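Local coordinates for neuraminidase (Influenza A virus, PDB 4K3Y), which is a neuraminidase-like surface protein of a bat influenza A virus, built as a tetramer of beta-propeller heads, whose own role is not firmly established, at residues Leu9-Trp21 with Gln323-Phe336. Numbering follows the deposited sequence.
Sequences LVLGENLCSINGW and QPAYESRDCQELCF
Leu15 and Gln332 form a single backbone bridge, with Gln332 N giving a nearly straight hydrogen bond to Asn14 O (2.7 Å) and Cys16 N reaching Gln332 O (3.2 Å) from above its carbonyl plane. Next to it, the Cys16-Cys331 disulfide adds a covalent cross-link, right-handed with chi3 86°; Cys16 SG lies over one face of the Arg329 guanidinium, toward its rim. The Gln332 side chain leaves with CG anti to the backbone N (chi1 174°) and then bends, which brings its amide alongside Leu11 and up to Gly12 N. Gln332 OE1 accepts Gly12 N on a lone pair at 3.0 Å, while Gln332 NE2 donates within the amide plane to Pro324 O and Glu333 O; three bonds thus fix the amide's rotation. Leu15 CD1 lies against Gln332 CB, and Leu11 CD2 meets Ala325 CB at 3.8 Å. At the far end, the Phe336 edge points CE2 at one face of Trp21 in a T-shaped pair (planes at 61°), while Ile18 CG2 sits over the opposite face, toward the rim. Strand 20-26 completes a propeller blade as its outer strand beside 349-359; the chain leading into it is cross-linked here to the loop before 335-343, around a buried amide whose polar atoms are satisfied.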
loop_
_atom_site.group_PDB
_atom_site.type_symbol
_atom_site.label_atom_id
_atom_site.label_comp_id
_atom_site.label_asym_id
_atom_site.label_seq_id
_atom_site.Cartn_x
_atom_site.Cartn_y
_atom_site.Cartn_z
ATOM N N LEU C 9 13.356 12.536 -17.319
ATOM C CA LEU C 9 12.074 13.031 -17.803
ATOM C C LEU C 9 12.260 14.101 -18.880
ATOM O O LEU C 9 12.999 15.084 -18.698
ATOM C CB LEU C 9 11.237 13.585 -16.643
ATOM C CG LEU C 9 9.771 13.945 -16.947
ATOM C CD1 LEU C 9 8.863 13.481 -15.831
ATOM C CD2 LEU C 9 9.591 15.442 -17.185
ATOM N N VAL C 10 11.581 13.893 -20.005
ATOM C CA VAL C 10 11.644 14.830 -21.117
ATOM C C VAL C 10 10.244 15.145 -21.656
ATOM O O VAL C 10 9.460 14.250 -21.989
ATOM C CB VAL C 10 12.602 14.334 -22.229
ATOM C CG1 VAL C 10 12.372 12.861 -22.509
ATOM C CG2 VAL C 10 12.446 15.173 -23.490
ATOM N N LEU C 11 9.945 16.438 -21.710
ATOM C CA LEU C 11 8.632 16.921 -22.099
ATOM C C LEU C 11 8.566 17.157 -23.602
ATOM O O LEU C 11 9.592 17.429 -24.241
ATOM C CB LEU C 11 8.328 18.237 -21.372
ATOM C CG LEU C 11 8.411 18.271 -19.845
ATOM C CD1 LEU C 11 8.322 19.706 -19.345
ATOM C CD2 LEU C 11 7.316 17.422 -19.215
ATOM N N GLY C 12 7.358 17.064 -24.156
ATOM C CA GLY C 12 7.122 17.399 -25.550
ATOM C C GLY C 12 7.491 18.842 -25.845
ATOM O O GLY C 12 7.227 19.745 -25.047
ATOM N N GLU C 13 8.117 19.064 -26.992
ATOM C CA GLU C 13 8.456 20.415 -27.395
ATOM C C GLU C 13 7.208 21.121 -27.892
ATOM O O GLU C 13 7.102 22.354 -27.819
ATOM C CB GLU C 13 9.546 20.405 -28.469
ATOM C CG GLU C 13 10.886 19.909 -27.957
ATOM C CD GLU C 13 11.500 20.835 -26.923
ATOM O OE1 GLU C 13 11.263 22.067 -27.004
ATOM O OE2 GLU C 13 12.220 20.326 -26.031
ATOM N N ASN C 14 6.253 20.336 -28.380
ATOM C CA ASN C 14 5.019 20.917 -28.890
ATOM C C ASN C 14 3.756 20.581 -28.095
ATOM O O ASN C 14 3.413 19.408 -27.878
ATOM C CB ASN C 14 4.857 20.622 -30.384
ATOM C CG ASN C 14 5.503 21.685 -31.250
ATOM O OD1 ASN C 14 5.561 22.864 -30.876
ATOM N ND2 ASN C 14 5.998 21.278 -32.409
ATOM N N LEU C 15 3.075 21.634 -27.659
ATOM C CA LEU C 15 1.835 21.493 -26.912
ATOM C C LEU C 15 0.704 20.993 -27.798
ATOM O O LEU C 15 0.609 21.376 -28.972
ATOM C CB LEU C 15 1.438 22.837 -26.288
ATOM C CG LEU C 15 1.767 23.018 -24.806
ATOM C CD1 LEU C 15 3.023 22.231 -24.420
ATOM C CD2 LEU C 15 1.957 24.476 -24.502
ATOM N N CYS C 16 -0.145 20.137 -27.231
ATOM C CA CYS C 16 -1.376 19.718 -27.898
ATOM C C CYS C 16 -2.258 20.932 -28.161
ATOM O O CYS C 16 -2.162 21.946 -27.462
ATOM C CB CYS C 16 -2.151 18.731 -27.031
ATOM S SG CYS C 16 -1.226 17.243 -26.552
ATOM N N SER C 17 -3.113 20.847 -29.170
ATOM C CA SER C 17 -4.058 21.924 -29.380
ATOM C C SER C 17 -5.120 21.872 -28.295
ATOM O O SER C 17 -5.539 20.795 -27.870
ATOM C CB SER C 17 -4.692 21.853 -30.765
ATOM O OG SER C 17 -4.279 22.962 -31.549
ATOM N N ILE C 18 -5.533 23.041 -27.826
ATOM C CA ILE C 18 -6.562 23.105 -26.805
ATOM C C ILE C 18 -7.679 24.036 -27.230
ATOM O O ILE C 18 -7.433 25.182 -27.618
ATOM C CB ILE C 18 -5.985 23.551 -25.453
ATOM C CG1 ILE C 18 -4.984 22.504 -24.955
ATOM C CG2 ILE C 18 -7.101 23.736 -24.428
ATOM C CD1 ILE C 18 -3.949 23.058 -24.029
ATOM N N ASN C 19 -8.909 23.534 -27.177
ATOM C CA ASN C 19 -10.069 24.369 -27.452
ATOM C C ASN C 19 -11.141 24.209 -26.393
ATOM O O ASN C 19 -12.172 24.890 -26.428
ATOM C CB ASN C 19 -10.617 24.093 -28.850
ATOM C CG ASN C 19 -9.648 24.508 -29.930
ATOM O OD1 ASN C 19 -9.654 25.657 -30.372
ATOM N ND2 ASN C 19 -8.783 23.582 -30.343
ATOM N N GLY C 20 -10.876 23.323 -25.436
ATOM C CA GLY C 20 -11.788 23.101 -24.332
ATOM C C GLY C 20 -11.075 22.515 -23.138
ATOM O O GLY C 20 -9.873 22.237 -23.189
ATOM N N TRP C 21 -11.814 22.329 -22.052
ATOM C CA TRP C 21 -11.251 21.741 -20.850
ATOM C C TRP C 21 -12.260 20.765 -20.228
ATOM O O TRP C 21 -13.471 21.007 -20.257
ATOM C CB TRP C 21 -10.882 22.856 -19.868
ATOM C CG TRP C 21 -9.970 23.906 -20.470
ATOM C CD1 TRP C 21 -10.352 25.041 -21.147
ATOM C CD2 TRP C 21 -8.529 23.914 -20.464
ATOM N NE1 TRP C 21 -9.240 25.750 -21.553
ATOM C CE2 TRP C 21 -8.111 25.083 -21.150
ATOM C CE3 TRP C 21 -7.556 23.054 -19.944
ATOM C CZ2 TRP C 21 -6.762 25.408 -21.331
ATOM C CZ3 TRP C 21 -6.215 23.382 -20.118
ATOM C CH2 TRP C 21 -5.832 24.551 -20.806
ATOM N N GLN C 323 2.072 19.877 -16.201
ATOM C CA GLN C 323 2.171 19.025 -17.398
ATOM C C GLN C 323 2.404 17.545 -17.064
ATOM O O GLN C 323 3.444 17.186 -16.501
ATOM C CB GLN C 323 3.290 19.525 -18.308
ATOM C CG GLN C 323 2.977 20.845 -18.991
ATOM C CD GLN C 323 4.221 21.519 -19.582
ATOM O OE1 GLN C 323 5.263 21.652 -18.912
ATOM N NE2 GLN C 323 4.115 21.950 -20.842
ATOM N N PRO C 324 1.434 16.677 -17.405
ATOM C CA PRO C 324 1.592 15.226 -17.217
ATOM C C PRO C 324 2.645 14.696 -18.188
ATOM O O PRO C 324 2.667 15.178 -19.325
ATOM C CB PRO C 324 0.211 14.666 -17.599
ATOM C CG PRO C 324 -0.715 15.831 -17.598
ATOM C CD PRO C 324 0.120 17.015 -17.979
ATOM N N ALA C 325 3.495 13.755 -17.773
ATOM C CA ALA C 325 4.483 13.211 -18.707
ATOM C C ALA C 325 4.767 11.722 -18.539
ATOM O O ALA C 325 5.929 11.288 -18.575
ATOM C CB ALA C 325 5.783 14.020 -18.668
ATOM N N TYR C 326 3.706 10.949 -18.339
ATOM C CA TYR C 326 3.773 9.498 -18.516
ATOM C C TYR C 326 2.996 9.170 -19.792
ATOM O O TYR C 326 2.250 8.187 -19.893
ATOM C CB TYR C 326 3.272 8.744 -17.289
ATOM C CG TYR C 326 1.962 9.237 -16.704
ATOM C CD1 TYR C 326 1.914 10.352 -15.867
ATOM C CD2 TYR C 326 0.776 8.566 -16.966
ATOM C CE1 TYR C 326 0.714 10.787 -15.327
ATOM C CE2 TYR C 326 -0.418 8.988 -16.432
ATOM C CZ TYR C 326 -0.450 10.097 -15.612
ATOM O OH TYR C 326 -1.657 10.504 -15.087
ATOM N N GLU C 327 3.207 10.048 -20.765
ATOM C CA GLU C 327 2.634 9.945 -22.088
ATOM C C GLU C 327 3.496 9.038 -22.953
ATOM O O GLU C 327 4.655 8.758 -22.638
ATOM C CB GLU C 327 2.550 11.345 -22.725
ATOM C CG GLU C 327 3.571 12.389 -22.180
ATOM C CD GLU C 327 4.504 12.967 -23.252
ATOM O OE1 GLU C 327 4.741 12.294 -24.279
ATOM O OE2 GLU C 327 5.013 14.096 -23.064
ATOM N N SER C 328 2.893 8.546 -24.023
ATOM C CA SER C 328 3.634 8.078 -25.168
ATOM C C SER C 328 2.934 8.815 -26.295
ATOM O O SER C 328 2.680 8.259 -27.372
ATOM C CB SER C 328 3.533 6.566 -25.322
ATOM O OG SER C 328 4.801 6.001 -25.602
ATOM N N ARG C 329 2.605 10.079 -26.001
ATOM C CA ARG C 329 1.798 10.937 -26.871
ATOM C C ARG C 329 2.657 11.860 -27.734
ATOM O O ARG C 329 3.736 12.297 -27.317
ATOM C CB ARG C 329 0.810 11.778 -26.045
ATOM C CG ARG C 329 -0.362 11.008 -25.440
ATOM C CD ARG C 329 -1.424 11.958 -24.875
ATOM N NE ARG C 329 -2.221 12.609 -25.917
ATOM C CZ ARG C 329 -3.147 13.541 -25.690
ATOM N NH1 ARG C 329 -3.402 13.953 -24.453
ATOM N NH2 ARG C 329 -3.816 14.066 -26.707
ATOM N N ASP C 330 2.146 12.164 -28.928
ATOM C CA ASP C 330 2.848 12.951 -29.944
ATOM C C ASP C 330 2.772 14.475 -29.737
ATOM O O ASP C 330 3.200 15.254 -30.599
ATOM C CB ASP C 330 2.307 12.589 -31.336
ATOM C CG ASP C 330 0.782 12.648 -31.408
ATOM O OD1 ASP C 330 0.146 13.131 -30.443
ATOM O OD2 ASP C 330 0.216 12.215 -32.439
ATOM N N CYS C 331 2.211 14.893 -28.604
ATOM C CA CYS C 331 2.161 16.307 -28.228
ATOM C C CYS C 331 2.171 16.395 -26.707
ATOM O O CYS C 331 1.828 15.417 -26.027
ATOM C CB CYS C 331 0.918 16.993 -28.799
ATOM S SG CYS C 331 -0.649 16.261 -28.248
ATOM N N GLN C 332 2.570 17.552 -26.173
ATOM C CA GLN C 332 2.709 17.708 -24.723
ATOM C C GLN C 332 1.420 18.257 -24.097
ATOM O O GLN C 332 1.021 19.391 -24.383
ATOM C CB GLN C 332 3.902 18.602 -24.383
ATOM C CG GLN C 332 4.024 18.943 -22.892
ATOM C CD GLN C 332 4.145 17.701 -22.008
ATOM O OE1 GLN C 332 5.114 16.940 -22.115
ATOM N NE2 GLN C 332 3.155 17.489 -21.137
ATOM N N GLU C 333 0.767 17.455 -23.250
ATOM C CA GLU C 333 -0.513 17.867 -22.659
ATOM C C GLU C 333 -0.362 18.892 -21.512
ATOM O O GLU C 333 0.605 18.858 -20.739
ATOM C CB GLU C 333 -1.342 16.640 -22.237
ATOM C CG GLU C 333 -2.571 16.931 -21.351
ATOM C CD GLU C 333 -3.787 17.489 -22.106
ATOM O OE1 GLU C 333 -3.618 18.356 -22.994
ATOM O OE2 GLU C 333 -4.925 17.065 -21.801
ATOM N N LEU C 334 -1.316 19.814 -21.427
ATOM C CA LEU C 334 -1.296 20.871 -20.420
ATOM C C LEU C 334 -2.562 20.819 -19.571
ATOM O O LEU C 334 -3.674 20.620 -20.077
ATOM C CB LEU C 334 -1.163 22.240 -21.099
ATOM C CG LEU C 334 -0.897 23.460 -20.224
ATOM C CD1 LEU C 334 0.255 23.197 -19.245
ATOM C CD2 LEU C 334 -0.612 24.697 -21.090
ATOM N N CYS C 335 -2.384 20.994 -18.271
ATOM C CA CYS C 335 -3.500 20.943 -17.329
ATOM C C CYS C 335 -3.425 22.070 -16.307
ATOM O O CYS C 335 -2.387 22.724 -16.157
ATOM C CB CYS C 335 -3.473 19.615 -16.564
ATOM S SG CYS C 335 -3.582 18.152 -17.594
ATOM N N PHE C 336 -4.518 22.283 -15.586
ATOM C CA PHE C 336 -4.461 23.166 -14.420
ATOM C C PHE C 336 -5.250 22.629 -13.226
ATOM O O PHE C 336 -6.176 21.811 -13.379
ATOM C CB PHE C 336 -4.841 24.627 -14.758
ATOM C CG PHE C 336 -6.240 24.804 -15.252
ATOM C CD1 PHE C 336 -7.287 24.988 -14.351
ATOM C CD2 PHE C 336 -6.515 24.829 -16.617
ATOM C CE1 PHE C 336 -8.595 25.164 -14.804
ATOM C CE2 PHE C 336 -7.827 25.011 -17.079
ATOM C CZ PHE C 336 -8.864 25.174 -16.169
#